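PDB 6EU9: retinoic acid receptor from Platynereis dumerilii, which probably acts as a low-affinity sensor of all-trans retinoic acid, which its ligand-binding domain holds, and thereby controls transcription during neuronal differentiation. Local coordinates for residues G125-T130 with S210-E215; E179-Y184 with H194-L199. One frame throughout, in Å; residues are numbered along the deposited sequence.

How the interactions relate
Both contacts lie in the ligand-binding domain and share the long helix 195-222, which each meets at a different level. Interaction 2 sits at its beginning, where 194-199 packs against 179-184 of helix 167-188; interaction 1 comes further along, where 210-215 meets 125-130 on helix 128-141. Along the chain the order is 125-130, 179-184, 194-199, 210-215, so interaction 2 is nested within the loop closed by interaction 1. Their centres are about 27 Å apart and their nearest atoms about 14 Å, with no touch between them. One helix thus ties a sequence neighbour and a more distant helix into the same mainly helical domain.

Interaction 1: G125-T130 with S210-E215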
# COMPACT_ATOMS: atom_id res chain seq x y z
N GLY A 125 -9.51 26.12 -14.35
CA GLY A 125 -10.45 26.23 -15.46
C GLY A 125 -11.92 26.19 -15.07
O GLY A 125 -12.32 26.99 -14.22
N THR A 126 -12.68 25.25 -15.63
CA THR A 126 -14.14 25.26 -15.44
C THR A 126 -14.58 24.75 -14.05
O THR A 126 -15.71 24.98 -13.62
CB THR A 126 -14.93 24.47 -16.52
OG1 THR A 126 -14.13 24.13 -17.67
CG2 THR A 126 -16.19 25.26 -16.91
N LEU A 127 -13.67 24.07 -13.36
CA LEU A 127 -13.94 23.56 -12.03
C LEU A 127 -13.93 24.64 -10.98
O LEU A 127 -14.68 24.58 -9.98
CB LEU A 127 -12.89 22.52 -11.63
CG LEU A 127 -13.08 21.00 -11.63
CD1 LEU A 127 -12.05 20.47 -10.69
CD2 LEU A 127 -14.46 20.56 -11.20
N THR A 128 -13.06 25.62 -11.18
CA THR A 128 -12.81 26.74 -10.24
C THR A 128 -14.06 27.33 -9.56
O THR A 128 -14.07 27.49 -8.35
CB THR A 128 -12.07 27.92 -10.91
OG1 THR A 128 -11.34 27.49 -12.05
CG2 THR A 128 -11.17 28.58 -9.97
N PRO A 129 -15.11 27.59 -10.34
CA PRO A 129 -16.30 28.04 -9.64
C PRO A 129 -16.83 27.00 -8.66
O PRO A 129 -17.17 27.33 -7.56
CB PRO A 129 -17.30 28.34 -10.77
CG PRO A 129 -16.75 27.67 -12.01
CD PRO A 129 -15.32 27.33 -11.77
N THR A 130 -16.89 25.76 -9.07
CA THR A 130 -17.47 24.71 -8.21
C THR A 130 -16.59 24.40 -6.97
O THR A 130 -17.11 24.10 -5.91
CB THR A 130 -17.76 23.47 -9.06
OG1 THR A 130 -16.77 23.43 -10.13
CG2 THR A 130 -19.10 23.70 -9.75
N SER A 210 -14.28 15.49 -6.87
CA SER A 210 -13.10 14.83 -7.10
C SER A 210 -13.15 14.15 -8.47
O SER A 210 -12.10 14.11 -9.16
CB SER A 210 -13.02 13.75 -6.03
OG SER A 210 -12.29 12.56 -6.39
N VAL A 211 -14.29 13.60 -8.85
CA VAL A 211 -14.34 12.89 -10.13
C VAL A 211 -14.08 13.87 -11.31
O VAL A 211 -13.33 13.55 -12.26
CB VAL A 211 -15.68 12.20 -10.41
CG1 VAL A 211 -15.54 11.35 -11.64
CG2 VAL A 211 -16.15 11.35 -9.25
N LYS A 212 -14.62 15.10 -11.19
CA LYS A 212 -14.37 16.10 -12.16
C LYS A 212 -12.91 16.48 -12.12
O LYS A 212 -12.28 16.71 -13.17
CB LYS A 212 -15.25 17.33 -11.90
CG LYS A 212 -16.71 17.16 -12.28
CD LYS A 212 -17.57 18.30 -11.72
CE LYS A 212 -19.03 18.04 -12.00
NZ LYS A 212 -19.72 18.02 -10.67
N GLY A 213 -12.34 16.55 -10.92
CA GLY A 213 -10.93 16.92 -10.77
C GLY A 213 -9.99 16.04 -11.58
O GLY A 213 -9.13 16.56 -12.29
N ALA A 214 -10.31 14.73 -11.55
CA ALA A 214 -9.47 13.72 -12.16
C ALA A 214 -9.44 13.91 -13.66
O ALA A 214 -8.40 13.79 -14.27
CB ALA A 214 -9.94 12.30 -11.78
N GLU A 215 -10.60 14.28 -14.22
CA GLU A 215 -10.75 14.41 -15.65
C GLU A 215 -9.77 15.47 -16.09
O GLU A 215 -9.06 15.29 -17.08
CB GLU A 215 -12.12 14.87 -16.04
CG GLU A 215 -13.28 14.00 -15.70
CD GLU A 215 -14.58 14.83 -15.67
OE1 GLU A 215 -14.63 16.12 -15.73
OE2 GLU A 215 -15.61 14.16 -15.59
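L127 reaches across from 125-130 with its two methyl branches divided between neighbouring residues of helix 195-222. CD1 rests on the backbone of G213, 3.7 Å from its CA and 3.9 Å from its N. CD2 meets the base of the K212 side chain, coming to 3.4 Å from CB, with CD of the same lysine at 3.9 Å. The two side chains cross obliquely, and the whole contact is apolar.

The side facing G213 is the close-packed one. Both L127 and G213 are buried, and the leucine CD1 lies against the bare CA of the glycine; a CB there would not point at the leucine but would be crowded by S210 O of its own helix. K212 forms the loose side. Its CB is next to L127 CD2 by its position on the helix, while chi1 (-74°, CG anti to the carbonyl carbon) and the extended chain beyond it bring CD alongside the leucine. The chain then bends at chi4, and the residue as a whole is exposed. Only the aliphatic part of this lysine takes part, while its amino group runs on past the leucine.

Were L127 cut back to an alanine, a gap would probably open over G213 and the K212 methylenes would be likely to lose their apolar partner.

R216, further along helix 195-222, also touches L127. On the side turned away from the leucine, S210 and A214 pack on L88 of helix 76-97. The arrangement belongs to the layered helical sandwich of the nuclear receptor ligand-binding domain: 125-130, on helix 128-141, leans on a long helix through a single leucine set over a glycine.

Interaction 2: E179-Y184 with H194-L199; sequences ETLKHY and HSFAKL
F196 lays one face of its ring against K182, whose CB stands 3.6 Å from the ring centroid and only 3° off the ring normal, a CH-pi contact over the centre. K182 CA covers the same face toward the rim, 3.6 Å from F196 CD1, and the lysine chain continues across the ring until K182 CD lies 3.8 Å from F196 CD2. L181 comes in at the ring edge instead, near its plane, with its CD2 branch 4.0 Å from F196 CE1.

The lysine torsions explain its double role. CG is anti to the backbone N (chi1 174°), which carries the methylenes over the phenylalanine; a bend at chi3 then leads the amino group away from the ring. There NZ forms a salt bridge with E179 OE1 at 3.1 Å, one turn back on the same helix, approaching on the syn side and 26° out of the carboxylate plane.

The contact joins helix 167-188 to the first turn of helix 195-222. T180 packs on helix 6-22, while Y184 and L199 both reach helix 145-156, the latter touching L151.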
# COMPACT_ATOMS: atom_id res chain seq x y z
N GLU A 179 -18.16 7.92 14.58
CA GLU A 179 -18.81 8.19 15.84
C GLU A 179 -18.11 9.35 16.56
O GLU A 179 -18.74 10.23 17.11
CB GLU A 179 -18.87 6.92 16.66
CG GLU A 179 -19.94 6.96 17.71
CD GLU A 179 -21.37 7.10 17.21
OE1 GLU A 179 -21.62 7.07 15.96
OE2 GLU A 179 -22.26 7.24 18.10
N THR A 180 -16.80 9.34 16.48
CA THR A 180 -15.96 10.36 17.09
C THR A 180 -16.20 11.70 16.46
O THR A 180 -16.27 12.70 17.19
CB THR A 180 -14.48 10.04 16.92
OG1 THR A 180 -14.32 8.71 17.38
CG2 THR A 180 -13.69 10.92 17.72
N LEU A 181 -16.25 11.76 15.11
CA LEU A 181 -16.55 13.01 14.43
C LEU A 181 -17.92 13.56 14.89
O LEU A 181 -17.98 14.72 15.21
CB LEU A 181 -16.44 12.90 12.92
CG LEU A 181 -16.89 14.19 12.15
CD1 LEU A 181 -15.94 15.39 12.34
CD2 LEU A 181 -17.05 13.82 10.67
N LYS A 182 -18.89 12.65 15.05
CA LYS A 182 -20.22 13.03 15.49
C LYS A 182 -20.24 13.73 16.83
O LYS A 182 -20.86 14.77 17.00
CB LYS A 182 -21.19 11.85 15.51
CG LYS A 182 -22.57 12.17 16.11
CD LYS A 182 -23.69 11.23 15.80
CE LYS A 182 -23.35 9.83 16.22
NZ LYS A 182 -24.26 8.73 15.79
N HIS A 183 -19.60 13.12 17.79
CA HIS A 183 -19.56 13.62 19.17
C HIS A 183 -18.78 14.91 19.17
O HIS A 183 -19.13 15.81 19.88
CB HIS A 183 -18.89 12.58 20.08
CG HIS A 183 -19.68 11.31 20.21
ND1 HIS A 183 -19.11 10.10 20.51
CD2 HIS A 183 -21.01 11.08 20.09
CE1 HIS A 183 -20.04 9.17 20.58
NE2 HIS A 183 -21.21 9.73 20.31
N TYR A 184 -17.71 15.01 18.39
CA TYR A 184 -16.92 16.24 18.39
C TYR A 184 -17.76 17.38 17.81
O TYR A 184 -17.75 18.49 18.32
CB TYR A 184 -15.67 16.07 17.58
CG TYR A 184 -14.78 17.29 17.56
CD1 TYR A 184 -14.96 18.32 16.59
CD2 TYR A 184 -13.72 17.41 18.47
CE1 TYR A 184 -14.09 19.38 16.54
CE2 TYR A 184 -12.90 18.53 18.44
CZ TYR A 184 -13.11 19.52 17.47
OH TYR A 184 -12.24 20.57 17.44
N HIS A 194 -28.13 18.73 13.27
CA HIS A 194 -28.01 18.22 11.92
C HIS A 194 -26.66 18.53 11.27
O HIS A 194 -26.39 18.06 10.19
CB HIS A 194 -29.11 18.78 11.04
CG HIS A 194 -28.99 20.25 10.84
ND1 HIS A 194 -30.00 21.15 11.09
CD2 HIS A 194 -27.93 20.98 10.42
CE1 HIS A 194 -29.55 22.37 10.86
NE2 HIS A 194 -28.31 22.29 10.42
N SER A 195 -25.77 19.23 11.96
CA SER A 195 -24.41 19.48 11.44
C SER A 195 -23.59 18.29 11.07
O SER A 195 -22.96 18.32 10.04
CB SER A 195 -23.59 20.22 12.45
OG SER A 195 -24.34 21.21 13.07
N PHE A 196 -23.68 17.20 11.85
CA PHE A 196 -22.95 15.97 11.50
C PHE A 196 -23.45 15.42 10.17
O PHE A 196 -22.63 15.11 9.32
CB PHE A 196 -23.13 14.94 12.60
CG PHE A 196 -22.55 13.62 12.29
CD1 PHE A 196 -21.16 13.49 12.07
CD2 PHE A 196 -23.34 12.48 12.25
CE1 PHE A 196 -20.54 12.25 11.78
CE2 PHE A 196 -22.75 11.21 11.94
CZ PHE A 196 -21.36 11.11 11.69
N ALA A 197 -24.76 15.38 9.96
CA ALA A 197 -25.38 14.97 8.67
C ALA A 197 -24.92 15.87 7.57
O ALA A 197 -24.55 15.37 6.50
CB ALA A 197 -26.92 14.91 8.70
N LYS A 198 -24.88 17.19 7.85
CA LYS A 198 -24.44 18.17 6.87
C LYS A 198 -22.98 17.95 6.47
O LYS A 198 -22.63 18.08 5.33
CB LYS A 198 -24.66 19.57 7.37
CG LYS A 198 -25.96 20.11 6.84
CD LYS A 198 -26.06 21.65 6.97
CE LYS A 198 -26.87 22.20 5.80
NZ LYS A 198 -26.27 23.43 5.19
N LEU A 199 -22.15 17.62 7.46
CA LEU A 199 -20.74 17.35 7.20
C LEU A 199 -20.55 16.07 6.37
O LEU A 199 -19.72 16.04 5.49
CB LEU A 199 -20.03 17.27 8.52
CG LEU A 199 -19.51 18.70 8.84
CD1 LEU A 199 -19.57 18.99 10.34
CD2 LEU A 199 -18.17 18.91 8.23